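Local coordinates for protein MAR1 Ribonuclease (Caenorhabditis elegans, PDB 2B34) that is of unsettled biological function but is named a ribonuclease and is probably a hydrolase of the isochorismatase family, at residues 24-27 / 28-32; 57-61 / 62-66; 73-76 / 77-81; 108-111 / 112-115; 117-120 / 121-125. All coordinates share one frame; numbering follows the deposited sequence.

Contact 1 (24-27 / 28-32); sequences EKFA and SNIKY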
loop_
_atom_site.group_PDB
_atom_site.type_symbol
_atom_site.label_atom_id
_atom_site.label_comp_id
_atom_site.label_asym_id
_atom_site.label_seq_id
_atom_site.Cartn_x
_atom_site.Cartn_y
_atom_site.Cartn_z
ATOM N N GLU A 24 31.334 -6.890 5.979
ATOM C CA GLU A 24 32.236 -6.665 4.858
ATOM C C GLU A 24 31.930 -7.459 3.586
ATOM O O GLU A 24 31.868 -6.880 2.505
ATOM C CB GLU A 24 33.679 -6.884 5.321
ATOM C CG GLU A 24 34.173 -5.785 6.272
ATOM C CD GLU A 24 35.394 -6.181 7.092
ATOM O OE1 GLU A 24 35.588 -7.389 7.368
ATOM O OE2 GLU A 24 36.152 -5.269 7.482
ATOM N N LYS A 25 31.713 -8.764 3.720
ATOM C CA LYS A 25 31.503 -9.647 2.565
ATOM C C LYS A 25 30.186 -9.428 1.810
ATOM O O LYS A 25 29.964 -10.029 0.761
ATOM C CB LYS A 25 31.622 -11.115 2.986
ATOM C CG LYS A 25 33.050 -11.616 3.168
ATOM C CD LYS A 25 33.690 -11.958 1.823
ATOM C CE LYS A 25 34.531 -13.233 1.904
ATOM N NZ LYS A 25 33.682 -14.468 1.934
ATOM N N PHE A 26 29.322 -8.571 2.342
ATOM C CA PHE A 26 28.055 -8.238 1.695
ATOM C C PHE A 26 28.186 -7.075 0.721
ATOM O O PHE A 26 27.269 -6.819 -0.062
ATOM C CB PHE A 26 27.018 -7.841 2.737
ATOM C CG PHE A 26 26.406 -8.992 3.469
ATOM C CD1 PHE A 26 25.400 -9.752 2.879
ATOM C CD2 PHE A 26 26.798 -9.287 4.773
ATOM C CE1 PHE A 26 24.813 -10.806 3.566
ATOM C CE2 PHE A 26 26.214 -10.336 5.469
ATOM C CZ PHE A 26 25.221 -11.098 4.864
ATOM N N ALA A 27 29.315 -6.368 0.785
ATOM C CA ALA A 27 29.500 -5.097 0.066
ATOM C C ALA A 27 29.107 -5.123 -1.408
ATOM O O ALA A 27 28.520 -4.169 -1.911
ATOM C CB ALA A 27 30.931 -4.580 0.223
ATOM N N SER A 28 29.430 -6.214 -2.091
ATOM C CA SER A 28 29.218 -6.290 -3.528
ATOM C C SER A 28 27.924 -7.025 -3.898
ATOM O O SER A 28 27.600 -7.158 -5.075
ATOM C CB SER A 28 30.437 -6.919 -4.212
ATOM O OG SER A 28 30.390 -8.330 -4.151
ATOM N N ASN A 29 27.179 -7.477 -2.892
ATOM C CA ASN A 29 25.962 -8.259 -3.127
ATOM C C ASN A 29 24.699 -7.625 -2.561
ATOM O O ASN A 29 23.718 -8.321 -2.344
ATOM C CB ASN A 29 26.096 -9.674 -2.539
ATOM C CG ASN A 29 27.425 -10.319 -2.849
ATOM O OD1 ASN A 29 28.430 -10.063 -2.173
ATOM N ND2 ASN A 29 27.441 -11.174 -3.862
ATOM N N ILE A 30 24.725 -6.327 -2.286
ATOM C CA ILE A 30 23.559 -5.644 -1.715
ATOM C C ILE A 30 23.271 -4.384 -2.522
ATOM O O ILE A 30 24.162 -3.558 -2.720
ATOM C CB ILE A 30 23.776 -5.266 -0.205
ATOM C CG1 ILE A 30 23.998 -6.511 0.683
ATOM C CG2 ILE A 30 22.632 -4.396 0.324
ATOM C CD1 ILE A 30 22.760 -7.400 0.924
ATOM N N LYS A 31 22.034 -4.239 -2.992
ATOM C CA LYS A 31 21.622 -3.019 -3.696
ATOM C C LYS A 31 21.796 -1.816 -2.781
ATOM O O LYS A 31 21.367 -1.849 -1.626
ATOM C CB LYS A 31 20.168 -3.118 -4.179
ATOM C CG LYS A 31 19.913 -4.224 -5.200
ATOM C CD LYS A 31 20.678 -3.986 -6.501
ATOM C CE LYS A 31 20.430 -5.117 -7.500
ATOM N NZ LYS A 31 20.773 -4.698 -8.890
ATOM N N TYR A 32 22.447 -0.775 -3.301
ATOM C CA TYR A 32 22.729 0.461 -2.563
ATOM C C TYR A 32 23.507 0.241 -1.261
ATOM O O TYR A 32 23.225 0.881 -0.244
ATOM C CB TYR A 32 21.439 1.254 -2.281
ATOM C CG TYR A 32 20.557 1.475 -3.488
ATOM C CD1 TYR A 32 20.793 2.535 -4.368
ATOM C CD2 TYR A 32 19.481 0.628 -3.749
ATOM C CE1 TYR A 32 19.973 2.743 -5.481
ATOM C CE2 TYR A 32 18.660 0.826 -4.854
ATOM C CZ TYR A 32 18.911 1.882 -5.714
ATOM O OH TYR A 32 18.092 2.072 -6.805
HETATM O O HOH W 1 26.678 -3.525 -3.746
#

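Contact 2 (57-61 / 62-66); sequences TEQYP and KGLGH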
loop_
_atom_site.group_PDB
_atom_site.type_symbol
_atom_site.label_atom_id
_atom_site.label_comp_id
_atom_site.label_asym_id
_atom_site.label_seq_id
_atom_site.Cartn_x
_atom_site.Cartn_y
_atom_site.Cartn_z
ATOM N N THR A 57 24.610 -7.066 15.550
ATOM C CA THR A 57 24.817 -8.492 15.290
ATOM C C THR A 57 25.651 -8.707 14.035
ATOM O O THR A 57 25.611 -7.898 13.101
ATOM C CB THR A 57 23.493 -9.291 15.144
ATOM O OG1 THR A 57 22.717 -8.766 14.055
ATOM C CG2 THR A 57 22.682 -9.261 16.444
ATOM N N GLU A 58 26.399 -9.806 14.027
ATOM C CA GLU A 58 27.128 -10.248 12.844
ATOM C C GLU A 58 26.776 -11.705 12.543
ATOM O O GLU A 58 26.886 -12.572 13.415
ATOM C CB GLU A 58 28.639 -10.078 13.040
ATOM C CG GLU A 58 29.055 -8.659 13.420
ATOM C CD GLU A 58 30.551 -8.495 13.622
ATOM O OE1 GLU A 58 31.238 -9.499 13.893
ATOM O OE2 GLU A 58 31.036 -7.346 13.512
ATOM N N GLN A 59 26.326 -11.954 11.317
ATOM C CA GLN A 59 25.986 -13.298 10.856
ATOM C C GLN A 59 27.249 -14.036 10.444
ATOM O O GLN A 59 28.013 -13.542 9.615
ATOM C CB GLN A 59 25.006 -13.233 9.675
ATOM C CG GLN A 59 24.698 -14.581 8.993
ATOM C CD GLN A 59 23.677 -15.434 9.738
ATOM O OE1 GLN A 59 23.530 -16.625 9.459
ATOM N NE2 GLN A 59 22.961 -14.828 10.673
ATOM N N TYR A 60 27.457 -15.212 11.035
ATOM C CA TYR A 60 28.597 -16.084 10.725
ATOM C C TYR A 60 29.850 -15.306 10.286
ATOM O O TYR A 60 30.300 -15.446 9.147
ATOM C CB TYR A 60 28.186 -17.126 9.670
ATOM C CG TYR A 60 29.186 -18.247 9.448
ATOM C CD1 TYR A 60 29.520 -19.132 10.475
ATOM C CD2 TYR A 60 29.783 -18.434 8.200
ATOM C CE1 TYR A 60 30.438 -20.163 10.265
ATOM C CE2 TYR A 60 30.694 -19.460 7.982
ATOM C CZ TYR A 60 31.017 -20.318 9.013
ATOM O OH TYR A 60 31.922 -21.332 8.792
ATOM N N PRO A 61 30.416 -14.478 11.192
ATOM C CA PRO A 61 31.548 -13.621 10.818
ATOM C C PRO A 61 32.809 -14.359 10.335
ATOM O O PRO A 61 33.706 -13.729 9.781
ATOM C CB PRO A 61 31.830 -12.821 12.098
ATOM C CG PRO A 61 31.212 -13.597 13.191
ATOM C CD PRO A 61 30.025 -14.277 12.601
ATOM N N LYS A 62 32.867 -15.676 10.531
ATOM C CA LYS A 62 33.962 -16.495 10.005
ATOM C C LYS A 62 33.955 -16.520 8.473
ATOM O O LYS A 62 35.011 -16.500 7.838
ATOM C CB LYS A 62 33.883 -17.919 10.565
ATOM C CG LYS A 62 35.072 -18.799 10.203
ATOM C CD LYS A 62 34.970 -20.176 10.829
ATOM C CE LYS A 62 36.114 -21.077 10.360
ATOM N NZ LYS A 62 36.088 -21.287 8.876
ATOM N N GLY A 63 32.763 -16.560 7.887
ATOM C CA GLY A 63 32.624 -16.564 6.435
ATOM C C GLY A 63 32.259 -15.214 5.849
ATOM O O GLY A 63 32.607 -14.913 4.706
ATOM N N LEU A 64 31.571 -14.392 6.635
ATOM C CA LEU A 64 31.007 -13.140 6.134
ATOM C C LEU A 64 31.783 -11.899 6.592
ATOM O O LEU A 64 31.473 -10.776 6.181
ATOM C CB LEU A 64 29.521 -13.037 6.518
ATOM C CG LEU A 64 28.490 -13.970 5.855
ATOM C CD1 LEU A 64 28.753 -15.451 6.101
ATOM C CD2 LEU A 64 27.099 -13.632 6.339
ATOM N N GLY A 65 32.797 -12.108 7.429
ATOM C CA GLY A 65 33.594 -11.007 7.964
ATOM C C GLY A 65 32.833 -10.216 9.012
ATOM O O GLY A 65 31.761 -10.631 9.459
ATOM N N HIS A 66 33.378 -9.063 9.382
ATOM C CA HIS A 66 32.843 -8.269 10.483
ATOM C C HIS A 66 32.135 -6.990 10.028
ATOM O O HIS A 66 32.227 -6.605 8.862
ATOM C CB HIS A 66 33.968 -7.948 11.474
ATOM C CG HIS A 66 34.619 -9.169 12.052
ATOM N ND1 HIS A 66 34.011 -9.954 13.008
ATOM C CD2 HIS A 66 35.816 -9.748 11.795
ATOM C CE1 HIS A 66 34.807 -10.960 13.320
ATOM N NE2 HIS A 66 35.908 -10.861 12.596
HETATM O O HOH W 2 34.157 -22.977 7.537
#

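Contact 3 (73-76 / 77-81); sequences EGLA and ENTPI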
loop_
_atom_site.group_PDB
_atom_site.type_symbol
_atom_site.label_atom_id
_atom_site.label_comp_id
_atom_site.label_asym_id
_atom_site.label_seq_id
_atom_site.Cartn_x
_atom_site.Cartn_y
_atom_site.Cartn_z
ATOM N N GLU A 73 33.335 2.671 13.864
ATOM C CA GLU A 73 33.950 3.943 14.264
ATOM C C GLU A 73 32.979 4.859 15.006
ATOM O O GLU A 73 33.387 5.617 15.885
ATOM C CB GLU A 73 34.484 4.693 13.042
ATOM C CG GLU A 73 35.754 4.133 12.436
ATOM C CD GLU A 73 36.234 4.953 11.243
ATOM O OE1 GLU A 73 36.558 6.152 11.419
ATOM O OE2 GLU A 73 36.287 4.394 10.127
ATOM N N GLY A 74 31.702 4.795 14.639
ATOM C CA GLY A 74 30.686 5.662 15.236
ATOM C C GLY A 74 29.971 5.094 16.450
ATOM O O GLY A 74 29.278 5.826 17.161
ATOM N N LEU A 75 30.121 3.792 16.683
ATOM C CA LEU A 75 29.399 3.111 17.757
ATOM C C LEU A 75 29.658 3.733 19.119
ATOM O O LEU A 75 30.796 4.083 19.443
ATOM C CB LEU A 75 29.750 1.621 17.799
ATOM C CG LEU A 75 29.237 0.708 16.685
ATOM C CD1 LEU A 75 29.744 -0.698 16.917
ATOM C CD2 LEU A 75 27.707 0.733 16.578
ATOM N N ALA A 76 28.589 3.864 19.905
ATOM C CA ALA A 76 28.676 4.312 21.291
ATOM C C ALA A 76 29.625 3.411 22.079
ATOM O O ALA A 76 29.791 2.231 21.755
ATOM C CB ALA A 76 27.297 4.341 21.935
ATOM N N GLU A 77 30.226 3.984 23.117
ATOM C CA GLU A 77 31.373 3.396 23.820
ATOM C C GLU A 77 31.282 1.933 24.287
ATOM O O GLU A 77 32.255 1.179 24.146
ATOM C CB GLU A 77 31.789 4.295 24.988
ATOM C CG GLU A 77 33.153 3.956 25.559
ATOM C CD GLU A 77 33.839 5.153 26.173
ATOM O OE1 GLU A 77 33.182 5.906 26.923
ATOM O OE2 GLU A 77 35.042 5.338 25.896
ATOM N N ASN A 78 30.147 1.530 24.847
ATOM C CA ASN A 78 30.019 0.172 25.392
ATOM C C ASN A 78 29.058 -0.714 24.587
ATOM O O ASN A 78 28.296 -1.497 25.160
ATOM C CB ASN A 78 29.588 0.228 26.867
ATOM C CG ASN A 78 30.636 0.877 27.768
ATOM O OD1 ASN A 78 31.765 0.390 27.881
ATOM N ND2 ASN A 78 30.256 1.972 28.427
ATOM N N THR A 79 29.112 -0.588 23.262
ATOM C CA THR A 79 28.176 -1.269 22.368
ATOM C C THR A 79 28.495 -2.755 22.194
ATOM O O THR A 79 29.581 -3.110 21.728
ATOM C CB THR A 79 28.096 -0.565 20.988
ATOM O OG1 THR A 79 27.569 0.753 21.158
ATOM C CG2 THR A 79 27.199 -1.334 20.016
ATOM N N PRO A 80 27.539 -3.630 22.572
ATOM C CA PRO A 80 27.687 -5.067 22.359
ATOM C C PRO A 80 27.638 -5.430 20.876
ATOM O O PRO A 80 26.877 -4.832 20.111
ATOM C CB PRO A 80 26.464 -5.662 23.074
ATOM C CG PRO A 80 25.930 -4.577 23.934
ATOM C CD PRO A 80 26.257 -3.311 23.223
ATOM N N ILE A 81 28.464 -6.396 20.488
ATOM C CA ILE A 81 28.433 -6.970 19.150
ATOM C C ILE A 81 28.378 -8.482 19.298
ATOM O O ILE A 81 29.329 -9.099 19.781
ATOM C CB ILE A 81 29.672 -6.575 18.302
ATOM C CG1 ILE A 81 29.718 -5.058 18.074
ATOM C CG2 ILE A 81 29.674 -7.339 16.967
ATOM C CD1 ILE A 81 31.068 -4.532 17.577
#

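Contact 4 (108-111 / 112-115); sequences GIEA and HVCV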
loop_
_atom_site.group_PDB
_atom_site.type_symbol
_atom_site.label_atom_id
_atom_site.label_comp_id
_atom_site.label_asym_id
_atom_site.label_seq_id
_atom_site.Cartn_x
_atom_site.Cartn_y
_atom_site.Cartn_z
ATOM N N GLY A 108 20.030 -2.286 8.559
ATOM C CA GLY A 108 20.830 -3.441 8.183
ATOM C C GLY A 108 20.278 -4.262 7.047
ATOM O O GLY A 108 19.376 -3.818 6.326
ATOM N N ILE A 109 20.813 -5.471 6.887
ATOM C CA ILE A 109 20.654 -6.181 5.620
ATOM C C ILE A 109 20.152 -7.605 5.637
ATOM O O ILE A 109 20.152 -8.278 6.673
ATOM C CB ILE A 109 21.910 -6.109 4.728
ATOM C CG1 ILE A 109 23.166 -6.459 5.530
ATOM C CG2 ILE A 109 21.983 -4.746 4.021
ATOM C CD1 ILE A 109 24.371 -6.672 4.684
ATOM N N GLU A 110 19.835 -8.061 4.426
ATOM C CA GLU A 110 18.791 -9.023 4.155
ATOM C C GLU A 110 17.507 -8.465 4.778
ATOM O O GLU A 110 17.050 -8.900 5.840
ATOM C CB GLU A 110 19.155 -10.458 4.584
ATOM C CG GLU A 110 19.725 -10.612 5.990
ATOM C CD GLU A 110 20.252 -11.988 6.284
ATOM O OE1 GLU A 110 20.676 -12.677 5.331
ATOM O OE2 GLU A 110 20.258 -12.379 7.477
ATOM N N ALA A 111 16.970 -7.450 4.099
ATOM C CA ALA A 111 15.686 -6.843 4.434
ATOM C C ALA A 111 14.603 -7.910 4.561
ATOM O O ALA A 111 13.747 -7.830 5.432
ATOM C CB ALA A 111 15.293 -5.813 3.375
ATOM N N HIS A 112 14.676 -8.919 3.697
ATOM C CA HIS A 112 13.683 -9.990 3.632
ATOM C C HIS A 112 14.106 -11.233 4.414
ATOM O O HIS A 112 13.423 -12.259 4.369
ATOM C CB HIS A 112 13.435 -10.356 2.170
ATOM C CG HIS A 112 14.625 -10.962 1.496
ATOM N ND1 HIS A 112 15.814 -10.282 1.330
ATOM C CD2 HIS A 112 14.815 -12.190 0.958
ATOM C CE1 HIS A 112 16.681 -11.065 0.714
ATOM N NE2 HIS A 112 16.099 -12.227 0.478
ATOM N N VAL A 113 15.238 -11.148 5.113
ATOM C CA VAL A 113 15.734 -12.266 5.928
ATOM C C VAL A 113 15.998 -11.830 7.384
ATOM O O VAL A 113 15.071 -11.887 8.186
ATOM C CB VAL A 113 16.942 -13.001 5.268
ATOM C CG1 VAL A 113 17.241 -14.303 5.984
ATOM C CG2 VAL A 113 16.670 -13.277 3.794
ATOM N N CYS A 114 17.217 -11.384 7.722
ATOM C CA CYS A 114 17.533 -10.914 9.095
ATOM C C CYS A 114 16.567 -9.847 9.571
ATOM O O CYS A 114 16.018 -9.958 10.661
ATOM C CB CYS A 114 18.970 -10.362 9.240
ATOM S SG CYS A 114 19.360 -9.562 10.888
ATOM N N VAL A 115 16.380 -8.815 8.752
ATOM C CA VAL A 115 15.601 -7.645 9.146
ATOM C C VAL A 115 14.138 -8.027 9.327
ATOM O O VAL A 115 13.515 -7.625 10.303
ATOM C CB VAL A 115 15.759 -6.467 8.141
ATOM C CG1 VAL A 115 14.963 -5.252 8.595
ATOM C CG2 VAL A 115 17.233 -6.095 7.972
#

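Contact 5 (117-120 / 121-125); sequences QTTY and DLLER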
loop_
_atom_site.group_PDB
_atom_site.type_symbol
_atom_site.label_atom_id
_atom_site.label_comp_id
_atom_site.label_asym_id
_atom_site.label_seq_id
_atom_site.Cartn_x
_atom_site.Cartn_y
_atom_site.Cartn_z
ATOM N N GLN A 117 12.888 -11.234 9.794
ATOM C CA GLN A 117 12.793 -12.191 10.904
ATOM C C GLN A 117 12.971 -11.511 12.260
ATOM O O GLN A 117 12.255 -11.828 13.213
ATOM C CB GLN A 117 13.794 -13.343 10.749
ATOM C CG GLN A 117 13.554 -14.263 9.540
ATOM C CD GLN A 117 12.143 -14.829 9.471
ATOM O OE1 GLN A 117 11.545 -15.181 10.491
ATOM N NE2 GLN A 117 11.608 -14.922 8.263
ATOM N N THR A 118 13.917 -10.578 12.340
ATOM C CA THR A 118 14.100 -9.772 13.553
ATOM C C THR A 118 12.827 -8.991 13.852
ATOM O O THR A 118 12.332 -9.019 14.979
ATOM C CB THR A 118 15.314 -8.812 13.443
ATOM O OG1 THR A 118 16.506 -9.574 13.239
ATOM C CG2 THR A 118 15.475 -7.969 14.706
ATOM N N THR A 119 12.307 -8.313 12.828
ATOM C CA THR A 119 11.065 -7.532 12.912
ATOM C C THR A 119 9.903 -8.351 13.490
ATOM O O THR A 119 9.239 -7.905 14.427
ATOM C CB THR A 119 10.686 -6.936 11.523
ATOM O OG1 THR A 119 11.644 -5.934 11.158
ATOM C CG2 THR A 119 9.291 -6.316 11.532
ATOM N N TYR A 120 9.675 -9.543 12.937
ATOM C CA TYR A 120 8.623 -10.445 13.423
ATOM C C TYR A 120 8.825 -10.849 14.882
ATOM O O TYR A 120 7.882 -10.812 15.677
ATOM C CB TYR A 120 8.548 -11.716 12.573
ATOM C CG TYR A 120 7.916 -11.584 11.204
ATOM C CD1 TYR A 120 7.212 -10.432 10.823
ATOM C CD2 TYR A 120 7.993 -12.642 10.291
ATOM C CE1 TYR A 120 6.627 -10.336 9.556
ATOM C CE2 TYR A 120 7.411 -12.557 9.034
ATOM C CZ TYR A 120 6.728 -11.407 8.671
ATOM O OH TYR A 120 6.152 -11.341 7.420
ATOM N N ASP A 121 10.051 -11.247 15.217
ATOM C CA ASP A 121 10.409 -11.620 16.587
ATOM C C ASP A 121 10.201 -10.467 17.570
ATOM O O ASP A 121 9.693 -10.671 18.672
ATOM C CB ASP A 121 11.861 -12.108 16.653
ATOM C CG ASP A 121 12.016 -13.562 16.251
ATOM O OD1 ASP A 121 11.017 -14.212 15.872
ATOM O OD2 ASP A 121 13.152 -14.067 16.323
ATOM N N LEU A 122 10.600 -9.263 17.162
ATOM C CA LEU A 122 10.418 -8.062 17.977
ATOM C C LEU A 122 8.944 -7.747 18.202
ATOM O O LEU A 122 8.534 -7.463 19.326
ATOM C CB LEU A 122 11.116 -6.861 17.335
ATOM C CG LEU A 122 12.645 -6.804 17.366
ATOM C CD1 LEU A 122 13.142 -5.665 16.493
ATOM C CD2 LEU A 122 13.156 -6.655 18.788
ATOM N N LEU A 123 8.158 -7.806 17.129
ATOM C CA LEU A 123 6.721 -7.547 17.205
ATOM C C LEU A 123 5.994 -8.563 18.091
ATOM O O LEU A 123 5.054 -8.204 18.798
ATOM C CB LEU A 123 6.097 -7.496 15.805
ATOM C CG LEU A 123 6.473 -6.308 14.906
ATOM C CD1 LEU A 123 5.992 -6.548 13.488
ATOM C CD2 LEU A 123 5.931 -4.986 15.445
ATOM N N GLU A 124 6.442 -9.819 18.050
ATOM C CA GLU A 124 5.916 -10.882 18.916
ATOM C C GLU A 124 6.122 -10.579 20.401
ATOM O O GLU A 124 5.279 -10.925 21.235
ATOM C CB GLU A 124 6.561 -12.226 18.575
ATOM C CG GLU A 124 5.921 -12.935 17.395
ATOM C CD GLU A 124 6.738 -14.112 16.882
ATOM O OE1 GLU A 124 7.815 -14.414 17.446
ATOM O OE2 GLU A 124 6.295 -14.737 15.896
ATOM N N ARG A 125 7.242 -9.928 20.717
ATOM C CA ARG A 125 7.570 -9.520 22.085
ATOM C C ARG A 125 6.826 -8.252 22.535
ATOM O O ARG A 125 7.018 -7.776 23.659
ATOM C CB ARG A 125 9.083 -9.323 22.225
ATOM C CG ARG A 125 9.879 -10.612 22.366
ATOM C CD ARG A 125 11.350 -10.384 22.038
ATOM N NE ARG A 125 12.192 -11.527 22.390
ATOM C CZ ARG A 125 12.382 -12.598 21.623
ATOM N NH1 ARG A 125 11.785 -12.704 20.443
ATOM N NH2 ARG A 125 13.170 -13.577 22.043
#

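Contact 1 (24-27 / 28-32)
Ser28 and Ala27 are the two central residues of a type I beta turn that runs from Phe26 to Asn29. At Asn29 the turn closes: Asn29 N donates to Phe26 O over 2.9 Å with an angle of 158° at the hydrogen. The segment belongs to the connection between strand 15-20 and helix 33-49 in the alpha/beta fold of the isochorismatase family, and the 3-10 segment around residues 24-26, where Ala27 N donates to Glu24 O at 3.1 Å, leads into the turn. Next comes Ile30, whose CG1 is anti to the carbonyl carbon (chi1 -62°) and beside the backbone N, which turns it back toward Phe26. Ile30 CG1 sits 3.4 Å from Phe26 O and 3.9 Å from Phe26 CB, while Ile30 CD1 reaches Phe26 CD1 at 4.0 Å; the two side chains cross obliquely. Both also rest on Ile109 of strand 103-109, and Phe26 and Ala27 touch Phe33 at the start of helix 33-49. Beyond this packing, a water bridges the loop by donating to Ile30 O and to Ala27 O, each at 2.7 Å. Lys31 O is bonded to Ser137 OG, and Tyr32 takes the N-cap position of helix 33-49.

Contact 2 (57-61 / 62-66)
The Tyr60 ring carries Lys62 CB over one face, 4.2 Å from the ring centroid and 18° off the normal, a CH-pi contact, and meets Leu64 CD1 at its edge. The second flat pair, the His66 ring and the Glu58 carboxylate, is turned by 43°; His66 ND1 donates to Glu58 OE1 at 2.9 Å, on the syn side and near the imidazole plane, in an almost straight bond (171°). This is the turn from strand 54-59 into the short helix 61-64, with Tyr60 as N-cap residue. Its carbonyl oxygen accepts from both Gly63 N and Leu64 N, each at 3.0 Å. A CB on Gly63 would clash with Tyr60 CE2, and the positive phi of Gly65 ends the helix. Glu58 has CG anti to its carbonyl carbon and is extended beyond it, which carries the carboxylate across to His66, while OE2 bonds Thr67 OG1. Replacing Glu58 with an alanine would probably leave His66 ND1 without its acceptor and the imidazole freer to turn, with Thr67 OG1 losing a partner too. Leu64 CD2 lies beside Gln59, 3.7 Å from its CG. At the outer end, a water links Tyr60 OH to Lys62 NZ, from which it accepts at 2.9 Å.

Contact 3 (73-76 / 77-81)
Thr79 grips Ala76 through a single acceptor: Thr79 OG1 donates to Ala76 O at 2.7 Å, and Thr79 N adds a weak bond to the same oxygen at 3.3 Å, bent to 134° at the hydrogen. The hydroxyl stands 39° above the carbonyl plane. Both donors can converge because OG1 is anti to the carbonyl carbon of Thr79 (chi1 -64°) and hence lies beside its own backbone N. The same rotation sends CG2 the other way: Thr79 CG2 is 4.0 Å from Leu75 CD2 and 4.1 Å from Leu75 CD1, the two side chains meeting at about a right angle. Leu75 CD1 also touches the far methyl of Ile81, CD1 to CD1, at 4.1 Å. Ala76 CB completes this inner layer, 3.7 Å from Thr79 OG1. The frame is a type I beta turn from Ala76 to Thr79, which reverses the chain between helix 69-74 and strand 81-84, an outermost strand of the parallel sheet within this chain. Further out, Leu75, Thr79 and Ile81 all pack on Val56 of the adjoining strand 54-59, with Ile44 of helix 33-49 behind Leu75, and Gly74 O is bonded by Arg48. The short hydroxyl bond beside a long, bent amide bond suggests that the side chain carries much of the polar hold on Ala76 O, while the rotation of Thr79 leaves its methyl for the apolar layer.

Contact 4 (108-111 / 112-115)
Two hydrogen bonds tie Glu110 to the residues after it: Val113 N and Val115 N, each 3.0 Å from Glu110 O, approach that oxygen from opposite faces of the carbonyl plane. The C=O...donor angle is 106° for Val113 N, which closes a type I turn, and 156° for Val115 N. The turn joins strand 103-109 to helix 114-124, the first corner of a beta-alpha-beta unit in the isochorismatase fold, and Val113 occupies the N-cap position. Packing is led by the Glu110 side chain. With CG between its backbone N and carbonyl carbon (chi1 48°), the extended chain folds over the helix start: Glu110 CB lies 3.4 Å from Val113 CB, and Glu110 CG lies 3.3 Å from Cys114 CB. A glycine in place of Glu110 is likely to open a gap beside Val113 and Cys114. The His112 ring has Val113 CG2 over its centre. On the strand side, Val115 CG2 sits 3.5 Å from Gly108 O; Gly108 has positive phi, and a CB there would jam against the carbonyl oxygen of the residue before. Covalently, Cys114 SG forms a disulfide with Cys20. Among polar links, His112 ND1 bonds Ser138 OG, and NE2 bonds Glu162 of the third subunit.

Contact 5 (117-120 / 121-125)
Leu122 lies along Thr118 one helical turn earlier, the two side chains side by side and pointing the same way. Leu122 CB starts 3.4 Å from Thr118 O and 3.6 Å from Thr119 O. Leu122 CG, held anti to the carbonyl carbon (chi1 -72°), stays close to Thr118 O at 3.3 Å. At the tip, Leu122 CD1 reaches Thr118 CG2 at 3.7 Å, a methyl-to-methyl contact; Thr118 OG1, beside its backbone N, bonds Cys114 O and Met89 N, while CG2 is left facing Leu122. Leu123 and Thr119 repeat the pattern a residue on, with Leu123 CD1 3.8 Å from Thr119 CG2, while Thr119 OG1 bonds Val115 O. The backbone sets this spacing: Asp121 N, Leu122 N, Leu123 N and Glu124 N donate to the carbonyl oxygens four residues back. The shortest of the four is Leu122 N to Thr118 O at 2.8 Å. Asp121 and Glu124 send their carboxylates the other way, where each forms a salt bridge with Arg9 of the third subunit; Gln117 OE1 bonds the same arginine. One side of the helix thus meets the sheet, where Thr118 packs on Leu106 and Leu122 on Val104 and Val129, while another joins the subunit interface. Such an i to i+4 layer of threonine methyls and leucines belongs to helix 114-124 as the connecting helix of a beta-alpha-beta unit in the parallel-sheet fold of the isochorismatase family.

Contact 1 touches contacts 2 and 4, which come within about 5 Å of each other without touching; all three lie at the carboxy-terminal end of strands 15-20, 54-59 and 103-109, where isochorismatase relatives generally place their active site; no ligand marks it here. Contacts 1 and 2 meet through Phe26 CZ and Leu64 CD2 (3.5 Å) and a probable hydrogen bond from Lys25 NZ to Gly63 O (3.0 Å). Contact 1 reaches contact 4 where Phe26 CG lies 3.3 Å from Ile109 CD1. Contact 3 meets contact 2 where Ile81 CG2 lies 3.6 Å from Glu58 CD. Contact 5 continues helix 114-124 from contact 4, centres about 12 Å apart, and both touch the third subunit.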